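Local coordinates for acyl-CoA dehydrogenase (Bacillus subtilis, PDB 5LNX), which catalyses the FAD-dependent oxidation of saturated acyl-CoA thioesters to their 2,3-dehydroacyl-CoA counterparts, passing the electrons to an acceptor, at residues G82-V87 and Y203-T208; A245-G250 and Q358-T363. All coordinates share one frame; numbering follows the deposited sequence.

Contact 1 of 2, residues G82-V87 and Y203-T208; sequences GVILSV and YGSNTT
Ser-205, which meets both Val-83 and Ile-84 of the facing helix, offers its carbonyl O to Thr-207 OG1 at 3.0 Å. That bond arrives tilted 33° from the carbonyl plane and closes a small loop in the chain just as strand 207-212 begins. Across the contact, the meeting with the helix is purely one of van der Waals packing. The CB bond of Ser-205 points toward the helix, and OG, anti to the backbone N (chi1 169°), meets two aliphatic branches, both on its helix side. Ile-84 CG1 lies 3.8 Å from Ser-205 OG, and Val-83 CG1 approaches the same oxygen from the preceding residue at 3.9 Å. The isoleucine then runs on in an extended shape (chi2 166°), which carries CD1 alongside the serine backbone, 4.0 Å from Ser-205 CA. Only 111 Å² is buried in all, yet every touching residue is buried in the subunit. Ile-84 also rests on Phe-35, and Ser-205 on Thr-156 of strand 145-156; Asn-157, just beyond, bonds the Ile-84 carbonyl through its side-chain amide. Here a helix of the N-terminal domain packs against a loop of the middle beta domain, the domain interface characteristic of the acyl-CoA dehydrogenase fold.

Contact 2 of 2, residues A245-G250 and Q358-T363; sequences AAQALG and QIYEGT. With FAD (flavin-adenine dinucleotide), chain S.
Gln-247 and Tyr-360 meet through a hydrogen bond in which Tyr-360 OH donates to Gln-247 OE1 at 2.5 Å. The hydroxyl lies in the carbonyl plane on a lone pair, with a C=O...O angle of 112°, and the amide is turned 36° from the ring. An extended glutamine, its CG anti to the backbone N (chi1 -171°), carries the amide from the helix to the end of the tyrosine. Gln-247 NE2 has a weak bond to the carbonyl of Ala-79. Another edge of the phenol ring faces the cofactor: it stands steeply over the flavin face, with Tyr-360 CD2 3.2 Å from FAD C6. This is the C-terminal helical domain of the acyl-CoA dehydrogenase fold, where helix 229-265 is hydrogen-bonded through Gln-247 to a loop that lines the FAD pocket. In contrast to the buried pair of Gln-247 and Tyr-360, Gln-358 and Gly-362 of the same loop are partly exposed. At the far end of the loop Thr-363, the N-cap of helix 364-376, gives its OG1 to FAD O2B, an oxygen of the adenosine ribose, at 2.6 Å.

Overall arrangement
The two contacts illustrate how one cofactor pocket can be assembled from separate domains. The centres of contacts 1 and 2 lie about 13 Å apart. Along the chain they are in series, but helix 79-90 joins them directly. Val-83 of contact 1 places CG2 3.6 Å from Tyr-360 OH of contact 2, and one turn later Val-87 CG2 packs 3.9 Å from Glu-361 OE2. The side chain of Val-83 is itself about 6 Å from the FAD between nearest atoms. Thr-156, against which Ser-205 packs, hydrogen-bonds the cofactor from the middle domain, while Tyr-360 and Thr-363 reach it from the C-terminal domain. Arg-266 and Gln-334 of the second subunit also bond to this FAD, making it a pocket shared between subunits.

Contact 1 of 2, residues G82-V87 and Y203-T208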
loop_
_atom_site.group_PDB
_atom_site.type_symbol
_atom_site.label_atom_id
_atom_site.label_comp_id
_atom_site.label_asym_id
_atom_site.label_seq_id
_atom_site.Cartn_x
_atom_site.Cartn_y
_atom_site.Cartn_z
ATOM N N GLY D 82 3.146 18.543 -21.972
ATOM C CA GLY D 82 2.885 19.196 -20.698
ATOM C C GLY D 82 4.162 19.657 -20.005
ATOM O O GLY D 82 4.260 20.770 -19.508
ATOM N N VAL D 83 5.141 18.778 -19.964
ATOM C CA VAL D 83 6.415 19.115 -19.349
ATOM C C VAL D 83 7.204 20.126 -20.158
ATOM O O VAL D 83 7.915 20.942 -19.576
ATOM C CB VAL D 83 7.307 17.901 -19.076
ATOM C CG1 VAL D 83 7.742 17.222 -20.358
ATOM C CG2 VAL D 83 8.533 18.321 -18.253
ATOM N N ILE D 84 7.159 19.992 -21.484
ATOM C CA ILE D 84 7.854 20.928 -22.380
ATOM C C ILE D 84 7.345 22.319 -22.102
ATOM O O ILE D 84 8.114 23.265 -21.964
ATOM C CB ILE D 84 7.608 20.617 -23.869
ATOM C CG1 ILE D 84 8.390 19.377 -24.301
ATOM C CG2 ILE D 84 8.013 21.803 -24.731
ATOM C CD1 ILE D 84 7.943 18.810 -25.630
ATOM N N LEU D 85 6.036 22.444 -22.043
ATOM C CA LEU D 85 5.430 23.719 -21.678
ATOM C C LEU D 85 5.830 24.152 -20.263
ATOM O O LEU D 85 6.132 25.322 -20.013
ATOM C CB LEU D 85 3.904 23.651 -21.768
ATOM C CG LEU D 85 3.181 24.958 -21.423
ATOM C CD1 LEU D 85 3.771 26.141 -22.165
ATOM C CD2 LEU D 85 1.694 24.848 -21.727
ATOM N N SER D 86 5.796 23.199 -19.349
ATOM C CA SER D 86 5.988 23.478 -17.922
ATOM C C SER D 86 7.401 24.011 -17.639
ATOM O O SER D 86 7.589 24.939 -16.853
ATOM C CB SER D 86 5.735 22.206 -17.086
ATOM O OG SER D 86 5.555 22.517 -15.715
ATOM N N VAL D 87 8.384 23.337 -18.224
ATOM C CA VAL D 87 9.773 23.728 -18.091
ATOM C C VAL D 87 9.952 25.101 -18.728
ATOM O O VAL D 87 10.490 26.023 -18.105
ATOM C CB VAL D 87 10.721 22.692 -18.735
ATOM C CG1 VAL D 87 12.091 23.292 -18.988
ATOM C CG2 VAL D 87 10.851 21.470 -17.830
ATOM N N TYR D 203 7.883 10.464 -24.665
ATOM C CA TYR D 203 8.257 10.456 -26.079
ATOM C C TYR D 203 7.708 11.775 -26.701
ATOM O O TYR D 203 6.740 12.276 -26.194
ATOM C CB TYR D 203 7.576 9.271 -26.779
ATOM C CG TYR D 203 8.263 7.908 -26.661
ATOM C CD1 TYR D 203 9.077 7.588 -25.583
ATOM C CD2 TYR D 203 8.068 6.928 -27.631
ATOM C CE1 TYR D 203 9.692 6.350 -25.488
ATOM C CE2 TYR D 203 8.671 5.682 -27.540
ATOM C CZ TYR D 203 9.482 5.396 -26.465
ATOM O OH TYR D 203 10.090 4.159 -26.366
ATOM N N GLY D 204 8.305 12.415 -27.708
ATOM C CA GLY D 204 9.618 13.016 -27.664
ATOM C C GLY D 204 9.700 14.461 -27.117
ATOM O O GLY D 204 9.760 15.558 -27.798
ATOM N N SER D 205 9.719 14.461 -25.817
ATOM C CA SER D 205 10.303 15.584 -25.105
ATOM C C SER D 205 11.837 15.438 -25.160
ATOM O O SER D 205 12.394 14.617 -24.453
ATOM C CB SER D 205 9.821 15.654 -23.667
ATOM O OG SER D 205 10.600 16.607 -22.964
ATOM N N ASN D 206 12.497 16.154 -26.060
ATOM C CA ASN D 206 13.983 16.111 -26.158
ATOM C C ASN D 206 14.636 16.256 -24.798
ATOM O O ASN D 206 14.483 17.271 -24.143
ATOM C CB ASN D 206 14.495 17.250 -27.049
ATOM C CG ASN D 206 14.647 16.842 -28.509
ATOM O OD1 ASN D 206 14.086 15.846 -28.958
ATOM N ND2 ASN D 206 15.359 17.660 -29.270
ATOM N N THR D 207 15.301 15.201 -24.350
ATOM C CA THR D 207 16.127 15.296 -23.152
ATOM C C THR D 207 17.605 15.052 -23.507
ATOM O O THR D 207 17.960 14.004 -24.064
ATOM C CB THR D 207 15.655 14.336 -22.049
ATOM O OG1 THR D 207 14.232 14.254 -22.067
ATOM C CG2 THR D 207 16.072 14.849 -20.682
ATOM N N THR D 208 18.455 16.037 -23.252
ATOM C CA THR D 208 19.873 15.928 -23.698
ATOM C C THR D 208 20.911 16.307 -22.669
ATOM O O THR D 208 20.631 16.951 -21.650
ATOM C CB THR D 208 20.199 16.778 -24.941
ATOM O OG1 THR D 208 20.502 18.115 -24.535
ATOM C CG2 THR D 208 19.028 16.789 -25.931
#

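Contact 2 of 2, residues A245-G250 and Q358-T363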
loop_
_atom_site.group_PDB
_atom_site.type_symbol
_atom_site.label_atom_id
_atom_site.label_comp_id
_atom_site.label_asym_id
_atom_site.label_seq_id
_atom_site.Cartn_x
_atom_site.Cartn_y
_atom_site.Cartn_z
ATOM N N ALA D 245 3.111 18.273 -10.713
ATOM C CA ALA D 245 2.005 17.658 -10.007
ATOM C C ALA D 245 0.750 17.650 -10.895
ATOM O O ALA D 245 0.030 16.648 -10.988
ATOM C CB ALA D 245 1.718 18.416 -8.722
ATOM N N ALA D 246 0.496 18.814 -11.491
ATOM C CA ALA D 246 -0.527 19.001 -12.518
ATOM C C ALA D 246 -0.348 18.058 -13.703
ATOM O O ALA D 246 -1.320 17.556 -14.274
ATOM C CB ALA D 246 -0.508 20.447 -12.998
ATOM N N GLN D 247 0.896 17.822 -14.085
ATOM C CA GLN D 247 1.210 16.820 -15.116
ATOM C C GLN D 247 0.756 15.445 -14.658
ATOM O O GLN D 247 0.045 14.739 -15.381
ATOM C CB GLN D 247 2.712 16.782 -15.416
ATOM C CG GLN D 247 3.092 15.924 -16.611
ATOM C CD GLN D 247 4.589 15.631 -16.698
ATOM O OE1 GLN D 247 5.364 15.962 -15.795
ATOM N NE2 GLN D 247 5.000 15.010 -17.801
ATOM N N ALA D 248 1.146 15.098 -13.434
ATOM C CA ALA D 248 0.779 13.801 -12.821
ATOM C C ALA D 248 -0.741 13.622 -12.693
ATOM O O ALA D 248 -1.256 12.507 -12.747
ATOM C CB ALA D 248 1.409 13.678 -11.448
ATOM N N LEU D 249 -1.420 14.744 -12.470
ATOM C CA LEU D 249 -2.857 14.804 -12.314
ATOM C C LEU D 249 -3.529 14.446 -13.646
ATOM O O LEU D 249 -4.294 13.478 -13.744
ATOM C CB LEU D 249 -3.265 16.216 -11.865
ATOM C CG LEU D 249 -4.759 16.481 -11.625
ATOM C CD1 LEU D 249 -5.352 15.510 -10.605
ATOM C CD2 LEU D 249 -4.975 17.918 -11.175
ATOM N N GLY D 250 -3.175 15.208 -14.679
ATOM C CA GLY D 250 -3.629 14.958 -16.055
ATOM C C GLY D 250 -3.388 13.517 -16.465
ATOM O O GLY D 250 -4.281 12.839 -16.969
ATOM N N GLN D 358 7.688 10.885 -10.508
ATOM C CA GLN D 358 8.226 10.565 -9.193
ATOM C C GLN D 358 9.724 10.946 -8.986
ATOM O O GLN D 358 10.242 10.892 -7.872
ATOM C CB GLN D 358 8.069 9.074 -8.915
ATOM C CG GLN D 358 6.652 8.545 -9.003
ATOM C CD GLN D 358 6.588 7.095 -8.595
ATOM O OE1 GLN D 358 7.017 6.223 -9.346
ATOM N NE2 GLN D 358 6.041 6.816 -7.413
ATOM N N ILE D 359 10.363 11.392 -10.062
ATOM C CA ILE D 359 11.802 11.416 -10.180
ATOM C C ILE D 359 12.326 12.839 -10.356
ATOM O O ILE D 359 13.146 13.301 -9.560
ATOM C CB ILE D 359 12.285 10.560 -11.369
ATOM C CG1 ILE D 359 11.900 9.103 -11.147
ATOM C CG2 ILE D 359 13.804 10.708 -11.536
ATOM C CD1 ILE D 359 12.477 8.126 -12.156
ATOM N N TYR D 360 11.919 13.502 -11.434
ATOM C CA TYR D 360 12.422 14.862 -11.730
ATOM C C TYR D 360 11.731 16.017 -11.002
ATOM O O TYR D 360 10.644 15.875 -10.446
ATOM C CB TYR D 360 12.496 15.148 -13.233
ATOM C CG TYR D 360 11.177 15.275 -13.992
ATOM C CD1 TYR D 360 9.917 15.107 -13.404
ATOM C CD2 TYR D 360 11.231 15.434 -15.332
ATOM C CE1 TYR D 360 8.762 15.160 -14.171
ATOM C CE2 TYR D 360 10.106 15.469 -16.104
ATOM C CZ TYR D 360 8.864 15.352 -15.531
ATOM O OH TYR D 360 7.741 15.344 -16.322
ATOM N N GLU D 361 12.393 17.172 -11.075
ATOM C CA GLU D 361 12.072 18.354 -10.282
ATOM C C GLU D 361 11.967 17.977 -8.815
ATOM O O GLU D 361 11.156 18.542 -8.057
ATOM C CB GLU D 361 10.820 19.049 -10.783
ATOM C CG GLU D 361 10.846 19.247 -12.307
ATOM C CD GLU D 361 10.329 20.587 -12.766
ATOM O OE1 GLU D 361 9.794 21.354 -11.924
ATOM O OE2 GLU D 361 10.470 20.864 -13.982
ATOM N N GLY D 362 12.854 17.063 -8.416
ATOM C CA GLY D 362 12.959 16.666 -7.024
ATOM C C GLY D 362 12.268 15.347 -6.786
ATOM O O GLY D 362 11.039 15.304 -6.646
ATOM N N THR D 363 13.061 14.276 -6.756
ATOM C CA THR D 363 12.557 12.925 -6.463
ATOM C C THR D 363 11.674 12.947 -5.224
ATOM O O THR D 363 11.895 13.734 -4.309
ATOM C CB THR D 363 13.667 11.910 -6.178
ATOM O OG1 THR D 363 14.306 12.249 -4.940
ATOM C CG2 THR D 363 14.699 11.852 -7.293
HETATM P PA FAD S . 19.983 10.895 -7.541
HETATM O O1A FAD S . 19.492 12.272 -7.128
HETATM O O2A FAD S . 21.390 10.426 -7.362
HETATM O O5B FAD S . 19.049 9.883 -6.707
HETATM C C5B FAD S . 19.011 8.474 -6.874
HETATM C C4B FAD S . 17.916 7.976 -5.933
HETATM O O4B FAD S . 18.401 8.172 -4.627
HETATM C C3B FAD S . 16.622 8.766 -6.063
HETATM O O3B FAD S . 15.480 7.936 -5.817
HETATM C C2B FAD S . 16.698 9.789 -4.966
HETATM O O2B FAD S . 15.430 9.965 -4.359
HETATM C C1B FAD S . 17.586 9.116 -3.969
HETATM N N9A FAD S . 18.419 9.987 -3.151
HETATM C C8A FAD S . 19.651 10.476 -3.415
HETATM N N7A FAD S . 20.114 11.170 -2.329
HETATM C C5A FAD S . 19.148 11.123 -1.375
HETATM C C6A FAD S . 18.944 11.594 -0.001
HETATM N N6A FAD S . 19.866 12.330 0.635
HETATM N N1A FAD S . 17.800 11.253 0.630
HETATM C C2A FAD S . 16.828 10.507 0.082
HETATM N N3A FAD S . 16.947 10.049 -1.167
HETATM C C4A FAD S . 18.052 10.307 -1.915
HETATM N N1 FAD S . 17.442 18.344 -14.685
HETATM C C2 FAD S . 17.466 19.677 -14.922
HETATM O O2 FAD S . 18.329 20.346 -14.340
HETATM N N3 FAD S . 16.601 20.310 -15.744
HETATM C C4 FAD S . 15.645 19.646 -16.405
HETATM O O4 FAD S . 14.846 20.236 -17.173
HETATM C C4X FAD S . 15.570 18.184 -16.212
HETATM N N5 FAD S . 14.632 17.453 -16.851
HETATM C C5X FAD S . 14.579 16.111 -16.691
HETATM C C6 FAD S . 13.658 15.416 -17.432
HETATM C C7 FAD S . 13.516 14.058 -17.298
HETATM C C7M FAD S . 12.391 13.429 -18.080
HETATM C C8 FAD S . 14.429 13.328 -16.377
HETATM C C8M FAD S . 14.358 11.840 -16.164
HETATM C C9 FAD S . 15.379 14.019 -15.665
HETATM C C9A FAD S . 15.509 15.397 -15.780
HETATM N N10 FAD S . 16.526 16.142 -15.099
HETATM C C10 FAD S . 16.548 17.546 -15.288
HETATM C "C1'" FAD S . 17.435 15.509 -14.131
HETATM C "C2'" FAD S . 16.651 15.227 -12.828
HETATM O "O2'" FAD S . 16.206 16.406 -12.134
HETATM C "C3'" FAD S . 17.458 14.328 -11.902
HETATM O "O3'" FAD S . 17.361 12.992 -12.392
HETATM C "C4'" FAD S . 16.980 14.438 -10.461
HETATM O "O4'" FAD S . 17.291 15.751 -9.961
HETATM C "C5'" FAD S . 17.580 13.343 -9.544
HETATM O "O5'" FAD S . 19.001 13.193 -9.569
HETATM P P FAD S . 19.759 11.867 -10.144
HETATM O O1P FAD S . 21.266 12.002 -10.012
HETATM O O2P FAD S . 19.195 11.539 -11.500
HETATM O O3P FAD S . 19.550 10.664 -9.085
#